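3-oxoacyl-[acyl-carrier protein] synthase (Thermus thermophilus, PDB 1UB7) probably catalyses the first condensation of fatty acid synthesis, joining an acetyl group from acetyl-CoA to two carbons from malonyl-ACP. Local coordinates at residues P12-N18 against I38-A44; V77-T81 against T277-S281; S141-D145 against N205-M209. The contacts are given in a common frame with arbitrary orientation. Residues are numbered along the deposited sequence.

Contact 1 of 3, residues P12-N18 against I38-A44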
# COMPACT_ATOMS: atom_id res chain seq x y z
N PRO A 12 -9.41 16.09 13.93
CA PRO A 12 -9.44 17.53 13.66
C PRO A 12 -10.23 18.26 14.76
O PRO A 12 -11.04 17.66 15.47
CB PRO A 12 -10.12 17.60 12.29
CG PRO A 12 -9.74 16.31 11.65
CD PRO A 12 -9.91 15.32 12.78
N GLU A 13 -9.96 19.56 14.87
CA GLU A 13 -10.58 20.43 15.86
C GLU A 13 -12.07 20.71 15.63
O GLU A 13 -12.86 20.70 16.57
CB GLU A 13 -9.80 21.74 15.87
CG GLU A 13 -10.25 22.79 16.85
CD GLU A 13 -9.47 24.08 16.68
OE1 GLU A 13 -8.22 24.03 16.73
OE2 GLU A 13 -10.11 25.14 16.50
N ARG A 14 -12.45 20.95 14.38
CA ARG A 14 -13.84 21.24 14.05
C ARG A 14 -14.81 20.07 14.25
O ARG A 14 -14.64 19.00 13.65
CB ARG A 14 -13.92 21.76 12.61
CG ARG A 14 -15.33 21.92 12.06
CD ARG A 14 -15.44 23.27 11.34
NE ARG A 14 -16.36 23.24 10.20
CZ ARG A 14 -16.60 24.28 9.41
NH1 ARG A 14 -16.01 25.45 9.63
NH2 ARG A 14 -17.44 24.15 8.38
N VAL A 15 -15.82 20.29 15.08
CA VAL A 15 -16.84 19.28 15.36
C VAL A 15 -18.09 19.48 14.51
O VAL A 15 -18.40 20.60 14.08
CB VAL A 15 -17.26 19.30 16.86
CG1 VAL A 15 -18.28 18.20 17.13
CG2 VAL A 15 -16.05 19.13 17.75
N MET A 16 -18.81 18.39 14.26
CA MET A 16 -20.03 18.46 13.49
C MET A 16 -21.10 17.57 14.11
O MET A 16 -21.04 16.34 14.01
CB MET A 16 -19.78 18.06 12.04
CG MET A 16 -20.81 18.64 11.10
SD MET A 16 -20.26 18.70 9.40
CE MET A 16 -21.77 18.31 8.53
N THR A 17 -22.06 18.21 14.76
CA THR A 17 -23.16 17.54 15.45
C THR A 17 -24.24 17.07 14.48
O THR A 17 -24.35 17.57 13.35
CB THR A 17 -23.82 18.49 16.47
OG1 THR A 17 -24.30 19.66 15.79
CG2 THR A 17 -22.80 18.91 17.53
N ASN A 18 -25.05 16.11 14.93
CA ASN A 18 -26.12 15.59 14.09
C ASN A 18 -27.00 16.78 13.75
O ASN A 18 -27.59 16.84 12.67
CB ASN A 18 -26.94 14.52 14.83
CG ASN A 18 -26.15 13.24 15.09
OD1 ASN A 18 -25.33 12.81 14.28
ND2 ASN A 18 -26.41 12.61 16.23
N ILE A 38 -23.98 7.35 16.17
CA ILE A 38 -23.14 8.54 16.12
C ILE A 38 -23.85 9.83 16.52
O ILE A 38 -24.97 10.11 16.07
CB ILE A 38 -22.54 8.71 14.71
CG1 ILE A 38 -21.85 7.41 14.30
CG2 ILE A 38 -21.56 9.86 14.70
CD1 ILE A 38 -21.47 7.35 12.85
N LYS A 39 -23.18 10.61 17.36
CA LYS A 39 -23.70 11.89 17.85
C LYS A 39 -22.92 13.06 17.24
O LYS A 39 -23.50 14.08 16.89
CB LYS A 39 -23.61 11.96 19.38
CG LYS A 39 -24.53 10.98 20.10
CD LYS A 39 -24.30 11.00 21.61
CE LYS A 39 -25.23 10.03 22.32
NZ LYS A 39 -24.98 10.00 23.79
N GLU A 40 -21.60 12.90 17.14
CA GLU A 40 -20.76 13.94 16.54
C GLU A 40 -19.57 13.28 15.87
O GLU A 40 -19.29 12.10 16.12
CB GLU A 40 -20.18 14.90 17.60
CG GLU A 40 -21.06 15.26 18.78
CD GLU A 40 -20.37 16.22 19.74
OE1 GLU A 40 -19.18 16.00 20.06
OE2 GLU A 40 -21.01 17.20 20.17
N ARG A 41 -18.88 14.04 15.03
CA ARG A 41 -17.68 13.58 14.34
C ARG A 41 -16.81 14.81 14.07
O ARG A 41 -17.32 15.94 14.07
CB ARG A 41 -18.03 12.87 13.02
CG ARG A 41 -18.47 13.77 11.87
CD ARG A 41 -19.90 13.45 11.48
NE ARG A 41 -20.81 13.78 12.57
CZ ARG A 41 -21.97 13.18 12.80
NH1 ARG A 41 -22.39 12.19 12.01
NH2 ARG A 41 -22.71 13.56 13.83
N ARG A 42 -15.52 14.59 13.87
CA ARG A 42 -14.58 15.68 13.60
C ARG A 42 -14.36 15.85 12.11
O ARG A 42 -14.44 14.89 11.37
CB ARG A 42 -13.26 15.41 14.31
CG ARG A 42 -13.39 15.22 15.81
CD ARG A 42 -14.20 16.36 16.44
NE ARG A 42 -14.18 16.28 17.90
CZ ARG A 42 -13.19 16.75 18.67
NH1 ARG A 42 -12.13 17.34 18.12
NH2 ARG A 42 -13.26 16.62 19.99
N VAL A 43 -14.09 17.07 11.67
CA VAL A 43 -13.86 17.35 10.25
C VAL A 43 -12.58 18.17 10.06
O VAL A 43 -12.39 19.20 10.72
CB VAL A 43 -15.07 18.11 9.62
CG1 VAL A 43 -14.84 18.33 8.13
CG2 VAL A 43 -16.36 17.32 9.85
N ALA A 44 -11.72 17.72 9.15
CA ALA A 44 -10.45 18.39 8.88
C ALA A 44 -10.63 19.81 8.38
O ALA A 44 -11.54 20.10 7.61
CB ALA A 44 -9.64 17.58 7.87
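R42 lays its guanidinium against V15, with V15 CG2 over one face of the group 3.4 Å from R42 NE, while at the edge R42 NH1 donates to P12 O at 2.9 Å. V15 and R42 form a non-hydrogen-bonded pair in a short antiparallel ladder, CA to CA 4.6 Å; the short strand axes pass 4.6 Å apart, their N-to-C directions at 145°. Backbone bonds flank the pair: V43 N to R14 O at 2.8 Å and M16 N to R41 O at 2.9 Å. The opposite face carries M16 and V43, whose CB and CG2 touch at 4.1 Å. R41 reaches across to the other strand, its NE donating to M16 O at 2.9 Å and its NH2 to N18 OD1 at 2.8 Å. N18 closes the far end, giving ND2 to I38 O at 2.9 Å and to D29. Helices 18-22 and 29-35 lie in the connection of this two-stranded antiparallel sheet, strand 14-17 leading directly into the first. T17 N-caps that helix with its side chain, and its OG1 is also hydrogen-bonded to D20 OD2. F21 covers M16 and R41, helix 29-35 backs N18, and helix 271-274 lies against I38 and R42.

Contact 2 of 3, residues V77-T81 against T277-S281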
# COMPACT_ATOMS: atom_id res chain seq x y z
N VAL A 77 1.84 4.00 5.88
CA VAL A 77 0.62 4.76 6.15
C VAL A 77 -0.59 4.01 5.59
O VAL A 77 -0.74 3.85 4.38
CB VAL A 77 0.66 6.17 5.50
CG1 VAL A 77 -0.73 6.79 5.53
CG2 VAL A 77 1.64 7.08 6.28
N ALA A 78 -1.43 3.51 6.48
CA ALA A 78 -2.63 2.82 6.00
C ALA A 78 -3.66 3.92 5.80
O ALA A 78 -4.05 4.59 6.76
CB ALA A 78 -3.11 1.82 7.03
N THR A 79 -4.06 4.11 4.56
CA THR A 79 -5.04 5.14 4.23
C THR A 79 -5.74 4.76 2.94
O THR A 79 -5.29 3.86 2.23
CB THR A 79 -4.37 6.52 4.02
OG1 THR A 79 -5.38 7.52 3.82
CG2 THR A 79 -3.43 6.48 2.79
N ASN A 80 -6.84 5.44 2.65
CA ASN A 80 -7.60 5.21 1.42
C ASN A 80 -7.89 6.57 0.79
O ASN A 80 -8.61 6.68 -0.20
CB ASN A 80 -8.89 4.45 1.72
CG ASN A 80 -8.62 3.03 2.21
OD1 ASN A 80 -8.30 2.12 1.43
ND2 ASN A 80 -8.74 2.83 3.52
N THR A 81 -7.33 7.62 1.40
CA THR A 81 -7.49 8.97 0.90
C THR A 81 -6.15 9.69 0.91
O THR A 81 -6.03 10.78 1.48
CB THR A 81 -8.53 9.81 1.72
OG1 THR A 81 -8.16 9.84 3.10
CG2 THR A 81 -9.94 9.21 1.59
N THR A 277 -13.85 6.74 11.45
CA THR A 277 -12.58 7.31 10.99
C THR A 277 -11.74 6.31 10.22
O THR A 277 -10.54 6.48 10.08
CB THR A 277 -11.74 7.83 12.13
OG1 THR A 277 -11.42 6.74 13.02
CG2 THR A 277 -12.48 8.93 12.87
N SER A 278 -12.38 5.24 9.77
CA SER A 278 -11.70 4.24 8.98
C SER A 278 -10.45 3.68 9.63
O SER A 278 -10.49 3.20 10.76
CB SER A 278 -11.35 4.84 7.62
OG SER A 278 -10.80 3.88 6.76
N THR A 279 -9.33 3.73 8.92
CA THR A 279 -8.06 3.20 9.45
C THR A 279 -7.62 3.81 10.78
O THR A 279 -6.90 3.16 11.54
CB THR A 279 -6.91 3.37 8.43
OG1 THR A 279 -6.83 4.74 8.00
CG2 THR A 279 -7.14 2.48 7.21
N ALA A 280 -8.04 5.04 11.08
CA ALA A 280 -7.66 5.69 12.33
C ALA A 280 -8.51 5.24 13.50
O ALA A 280 -8.20 5.49 14.66
CB ALA A 280 -7.77 7.21 12.19
N SER A 281 -9.59 4.55 13.18
CA SER A 281 -10.56 4.10 14.16
C SER A 281 -10.00 3.38 15.39
O SER A 281 -10.20 3.81 16.53
CB SER A 281 -11.58 3.21 13.45
OG SER A 281 -12.74 3.06 14.23
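Beside the predicted active-site residues H246 and N276, this buried contact links the two halves of the thiolase fold: the end of strand 72-78 in the N-terminal sheet meets the loop that leads from helix 271-274 into helix 281-292 of the C-terminal half. One hydrogen bond joins them, from T279 OG1 to A78 O at 3.0 Å, and the methyl of the same threonine, CG2, rests 4.1 Å from A78 CB. The contact is small, with 138 Å² buried in all. N80 adds a looser touch, its ND2 4.0 Å from T279 CG2. E138 ties the two segments together from outside, taking hydrogen bonds from both N80 and S278, and F86 of the second subunit packs on N80. S278 N bonds to N276 OD1, which places the loop directly beside the predicted site. Past the strand, the chain bends in an ST turn: T79 OG1, also hydrogen-bonded to A137 O, accepts from T81 N at 3.1 Å.

Contact 3 of 3, residues S141-D145 against N205-M209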
# COMPACT_ATOMS: atom_id res chain seq x y z
N SER A 141 -13.76 13.30 4.68
CA SER A 141 -14.53 14.50 4.37
C SER A 141 -14.10 15.11 3.05
O SER A 141 -14.66 16.11 2.62
CB SER A 141 -14.37 15.53 5.48
OG SER A 141 -13.06 16.05 5.51
N LYS A 142 -13.13 14.51 2.39
CA LYS A 142 -12.65 15.06 1.12
C LYS A 142 -13.18 14.33 -0.10
O LYS A 142 -13.05 14.82 -1.22
CB LYS A 142 -11.11 15.04 1.08
CG LYS A 142 -10.44 15.55 2.35
CD LYS A 142 -10.50 17.05 2.50
CE LYS A 142 -9.71 17.49 3.72
NZ LYS A 142 -9.53 18.97 3.78
N ILE A 143 -13.77 13.15 0.11
CA ILE A 143 -14.32 12.34 -0.98
C ILE A 143 -15.77 11.96 -0.70
O ILE A 143 -16.39 11.21 -1.44
CB ILE A 143 -13.52 11.02 -1.19
CG1 ILE A 143 -13.48 10.23 0.12
CG2 ILE A 143 -12.11 11.33 -1.67
CD1 ILE A 143 -13.36 8.73 -0.05
N ILE A 144 -16.29 12.49 0.40
CA ILE A 144 -17.65 12.20 0.80
C ILE A 144 -18.63 13.16 0.12
O ILE A 144 -18.34 14.35 -0.01
CB ILE A 144 -17.79 12.34 2.33
CG1 ILE A 144 -19.17 11.89 2.78
CG2 ILE A 144 -17.54 13.78 2.74
CD1 ILE A 144 -19.38 12.03 4.27
N ASP A 145 -19.76 12.63 -0.34
CA ASP A 145 -20.78 13.47 -0.96
C ASP A 145 -21.60 14.04 0.18
O ASP A 145 -22.48 13.36 0.72
CB ASP A 145 -21.69 12.67 -1.88
CG ASP A 145 -22.90 13.47 -2.35
OD1 ASP A 145 -22.70 14.56 -2.93
OD2 ASP A 145 -24.04 13.02 -2.13
N ASN A 205 -18.29 9.20 -9.48
CA ASN A 205 -17.29 10.04 -8.81
C ASN A 205 -17.51 10.28 -7.31
O ASN A 205 -16.97 11.24 -6.75
CB ASN A 205 -17.16 11.40 -9.53
CG ASN A 205 -18.41 12.27 -9.42
OD1 ASN A 205 -18.92 12.51 -8.32
ND2 ASN A 205 -18.89 12.77 -10.55
N ARG A 206 -18.30 9.43 -6.65
CA ARG A 206 -18.55 9.58 -5.22
C ARG A 206 -18.61 8.27 -4.44
O ARG A 206 -18.85 7.20 -5.00
CB ARG A 206 -19.83 10.39 -4.99
CG ARG A 206 -19.63 11.89 -5.19
CD ARG A 206 -18.53 12.42 -4.27
NE ARG A 206 -18.10 13.77 -4.62
CZ ARG A 206 -17.13 14.43 -4.01
NH1 ARG A 206 -16.47 13.87 -3.00
NH2 ARG A 206 -16.80 15.66 -4.40
N LEU A 207 -18.39 8.38 -3.14
CA LEU A 207 -18.39 7.24 -2.24
C LEU A 207 -19.75 6.55 -2.24
O LEU A 207 -20.77 7.19 -2.00
CB LEU A 207 -18.04 7.71 -0.83
CG LEU A 207 -17.54 6.68 0.19
CD1 LEU A 207 -17.08 7.41 1.43
CD2 LEU A 207 -18.62 5.68 0.54
N TYR A 208 -19.76 5.25 -2.53
CA TYR A 208 -20.99 4.45 -2.55
C TYR A 208 -20.94 3.29 -1.54
O TYR A 208 -19.88 2.68 -1.35
CB TYR A 208 -21.24 3.86 -3.95
CG TYR A 208 -22.27 2.75 -3.93
CD1 TYR A 208 -23.62 3.03 -3.70
CD2 TYR A 208 -21.89 1.41 -4.05
CE1 TYR A 208 -24.56 2.01 -3.58
CE2 TYR A 208 -22.82 0.38 -3.94
CZ TYR A 208 -24.15 0.69 -3.70
OH TYR A 208 -25.08 -0.32 -3.56
N MET A 209 -22.08 3.00 -0.91
CA MET A 209 -22.14 1.91 0.07
C MET A 209 -23.49 1.17 0.11
O MET A 209 -24.56 1.78 0.14
CB MET A 209 -21.80 2.45 1.47
CG MET A 209 -21.45 1.36 2.50
SD MET A 209 -21.19 1.97 4.21
CE MET A 209 -19.40 2.34 4.22
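A loop-to-loop contact near the subunit interface, mostly apolar at one end and dominated by an arginine at the other, brings the chain after strand 131-138 against the approach to the short strand 208-209. The backbones come close, with I144 CA and L207 CA 5.9 Å apart, yet this is not a ladder: side chains and one guanidinium do the joining, over 270 Å² of buried surface. At the apolar end I143 and L207 meet tip to tip, CD1 to CD1 at 4.2 Å; the CA-to-CB bond of L207 aims at the other loop. R206 starts out sideways, but its end swings across the loop, so that NH1 lies 3.1 Å from I143 C and 3.6 Å from I144 O. I143 C lies at the edge of the guanidinium, near its plane. Further down the same side chain, R206 CD rests 4.0 Å from D145 CB, an aliphatic touch. The CA-to-CB bond of K142 points away; its NZ is hydrogen-bonded to E48 O, and its ammonium makes a cation-pi contact with Y49. F86 of the second subunit packs on both I143 and L207, making this pair part of the dimer contact. Within the chain, T151 of helix 149-152 lies against I144 and L207, H190 of strand 188-191 meets I143, and that strand pairs with 208-209 through Y208 and Y189.

Contact 1 closes first along the chain; contact 2 then spans residues 77 to 281, with contact 3 wholly within that span. Contact 2 is central, about 5 Å from the chain centre; contacts 1 and 3 lie about 17 and 18 Å out. Contacts 1 and 2 have centres about 17 Å apart, nearest atoms about 6 Å, and do not touch; 2 and 3, centres about 15 Å apart, meet where T81 CG2 packs on I143 CD1 at 3.8 Å. Contacts 1 and 3 join through V43 CG1 and S141 CB at 3.9 Å. Strand 131-138 neighbours 72-78 in the five-stranded sheet and leads to contact 3. Contacts 2 and 3 both reach the second subunit, connecting the predicted site with the dimer interface.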